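Local coordinates for bromo domain-containing protein (Trypanosoma brucei brucei, PDB 5K29), which is of unknown function but carries a bromodomain, a helical module that in related proteins recognises acetylated lysines, and probably binds such lysines, perhaps on histones, at residues Q73-T76 with L77-I81. Residues are numbered along the deposited sequence; the frame is centred on the assembly and turned at random.
Sequences QLTT and LKEDI
The backbone O of T75 accepts a hydrogen bond from E79 N at 2.9 Å. This is the first turn of helix 75-92, the third of the four helices of the bromodomain's left-handed bundle. The O of L74, the N-cap residue, accepts a hydrogen bond from K78 N at 3.0 Å, with an N-H...O angle of 164°. T76 O accepts another from D80 N at 2.9 Å, the donor tilted 19° from the carbonyl plane.

L74 and L77 face the interior, with their CB atoms 4.3 Å apart. Both pack on L18 of helix 12-21, and L74 reaches I113 and Y116 of helix 97-122. K78 runs back past the start of the helix. Its CG lies beside the backbone N (chi1 -66°) and passes L74 O at 3.3 Å. The extended chain brings NZ to 3.6 Å from Q73 O, while a salt bridge to D114 holds the ammonium. R62, by a salt bridge, and Y68, by a hydrogen bond, grip D80 OD2, and T76 OG1 is hydrogen-bonded to D71 OD2. D80 OD1 sits 3.3 Å from T76 O without bonding. On the exposed side, T75 and E79 cross at an angle, with T75 CG2 3.8 Å from E79 OE2.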
ATOM      1  N   GLN A  73      -5.996  -2.046 -11.556  1.00 65.85           N
ATOM      2  CA  GLN A  73      -5.640  -2.995 -10.508  1.00 63.03           C
ATOM      3  C   GLN A  73      -4.660  -2.446  -9.463  1.00 63.84           C
ATOM      4  O   GLN A  73      -4.203  -3.206  -8.607  1.00 62.13           O
ATOM      5  CB  GLN A  73      -5.095  -4.281 -11.147  1.00 65.02           C
ATOM      6  CG  GLN A  73      -6.185  -5.272 -11.499  1.00 86.85           C
ATOM      7  CD  GLN A  73      -5.654  -6.681 -11.458  1.00107.46           C
ATOM      8  OE1 GLN A  73      -4.797  -7.071 -12.264  1.00108.69           O
ATOM      9  NE2 GLN A  73      -6.127  -7.462 -10.488  1.00 86.14           N
ATOM     10  N   LEU A  74      -4.396  -1.123  -9.485  1.00 59.45           N
ATOM     11  CA  LEU A  74      -3.509  -0.419  -8.547  1.00 56.41           C
ATOM     12  C   LEU A  74      -2.116  -1.102  -8.474  1.00 58.76           C
ATOM     13  O   LEU A  74      -1.550  -1.292  -7.408  1.00 57.09           O
ATOM     14  CB  LEU A  74      -4.178  -0.206  -7.156  1.00 54.87           C
ATOM     15  CG  LEU A  74      -5.480   0.638  -7.180  1.00 60.57           C
ATOM     16  CD1 LEU A  74      -6.294   0.482  -5.904  1.00 58.99           C
ATOM     17  CD2 LEU A  74      -5.176   2.091  -7.441  1.00 64.84           C
ATOM     18  N   THR A  75      -1.600  -1.466  -9.646  1.00 57.34           N
ATOM     19  CA  THR A  75      -0.305  -2.111  -9.873  1.00 56.87           C
ATOM     20  C   THR A  75       0.856  -1.342  -9.184  1.00 59.48           C
ATOM     21  O   THR A  75       1.622  -1.949  -8.431  1.00 57.82           O
ATOM     22  CB  THR A  75      -0.099  -2.276 -11.389  1.00 60.26           C
ATOM     23  OG1 THR A  75      -1.201  -3.001 -11.910  1.00 63.72           O
ATOM     24  CG2 THR A  75       1.178  -3.003 -11.741  1.00 62.08           C
ATOM     25  N   THR A  76       0.960  -0.020  -9.423  1.00 55.85           N
ATOM     26  CA  THR A  76       2.037   0.804  -8.848  1.00 54.91           C
ATOM     27  C   THR A  76       2.021   0.798  -7.307  1.00 57.90           C
ATOM     28  O   THR A  76       3.078   0.619  -6.692  1.00 56.77           O
ATOM     29  CB  THR A  76       2.034   2.214  -9.438  1.00 57.48           C
ATOM     30  OG1 THR A  76       2.009   2.080 -10.852  1.00 65.20           O
ATOM     31  CG2 THR A  76       3.283   3.014  -9.051  1.00 58.51           C
ATOM     32  N   LEU A  77       0.836   1.016  -6.703  1.00 52.89           N
ATOM     33  CA  LEU A  77       0.617   1.018  -5.263  1.00 51.14           C
ATOM     34  C   LEU A  77       1.006  -0.333  -4.680  1.00 53.53           C
ATOM     35  O   LEU A  77       1.706  -0.364  -3.676  1.00 54.22           O
ATOM     36  CB  LEU A  77      -0.848   1.392  -4.892  1.00 51.36           C
ATOM     37  CG  LEU A  77      -1.255   1.276  -3.397  1.00 54.45           C
ATOM     38  CD1 LEU A  77      -0.387   2.162  -2.487  1.00 55.10           C
ATOM     39  CD2 LEU A  77      -2.725   1.685  -3.193  1.00 56.67           C
ATOM     40  N   LYS A  78       0.588  -1.431  -5.313  1.00 51.31           N
ATOM     41  CA  LYS A  78       0.949  -2.778  -4.845  1.00 50.42           C
ATOM     42  C   LYS A  78       2.467  -3.037  -4.957  1.00 55.29           C
ATOM     43  O   LYS A  78       3.028  -3.664  -4.060  1.00 55.83           O
ATOM     44  CB  LYS A  78       0.148  -3.862  -5.549  1.00 50.57           C
ATOM     45  CG  LYS A  78      -1.339  -3.820  -5.236  1.00 53.52           C
ATOM     46  CD  LYS A  78      -2.006  -4.972  -5.997  1.00 61.05           C
ATOM     47  CE  LYS A  78      -3.371  -5.290  -5.458  1.00 73.14           C
ATOM     48  NZ  LYS A  78      -4.162  -6.083  -6.432  1.00 80.26           N
ATOM     49  N   GLU A  79       3.125  -2.499  -6.014  1.00 52.12           N
ATOM     50  CA  GLU A  79       4.587  -2.596  -6.198  1.00 52.62           C
ATOM     51  C   GLU A  79       5.269  -1.899  -5.033  1.00 55.94           C
ATOM     52  O   GLU A  79       6.093  -2.504  -4.373  1.00 55.59           O
ATOM     53  CB  GLU A  79       5.042  -1.898  -7.471  1.00 55.99           C
ATOM     54  CG  GLU A  79       4.996  -2.734  -8.724  1.00 72.82           C
ATOM     55  CD  GLU A  79       5.273  -1.928  -9.979  1.00 91.05           C
ATOM     56  OE1 GLU A  79       5.903  -0.850  -9.872  1.00 97.44           O
ATOM     57  OE2 GLU A  79       4.864  -2.377 -11.073  1.00 81.65           O
ATOM     58  N   ASP A  80       4.863  -0.657  -4.732  1.00 53.22           N
ATOM     59  CA  ASP A  80       5.432   0.140  -3.639  1.00 52.51           C
ATOM     60  C   ASP A  80       5.382  -0.579  -2.310  1.00 55.17           C
ATOM     61  O   ASP A  80       6.363  -0.568  -1.591  1.00 55.61           O
ATOM     62  CB  ASP A  80       4.717   1.491  -3.547  1.00 54.94           C
ATOM     63  CG  ASP A  80       5.109   2.468  -4.632  1.00 64.55           C
ATOM     64  OD1 ASP A  80       5.844   2.062  -5.574  1.00 66.38           O
ATOM     65  OD2 ASP A  80       4.704   3.635  -4.539  1.00 68.73           O
ATOM     66  N   ILE A  81       4.257  -1.236  -2.004  1.00 52.02           N
ATOM     67  CA  ILE A  81       4.097  -2.008  -0.779  1.00 50.80           C
ATOM     68  C   ILE A  81       5.068  -3.189  -0.792  1.00 51.26           C
ATOM     69  O   ILE A  81       5.731  -3.405   0.205  1.00 51.73           O
ATOM     70  CB  ILE A  81       2.625  -2.474  -0.559  1.00 54.34           C
ATOM     71  CG1 ILE A  81       1.614  -1.280  -0.474  1.00 56.23           C
ATOM     72  CG2 ILE A  81       2.494  -3.425   0.672  1.00 54.60           C
ATOM     73  CD1 ILE A  81       1.812  -0.278   0.684  1.00 58.70           C
TER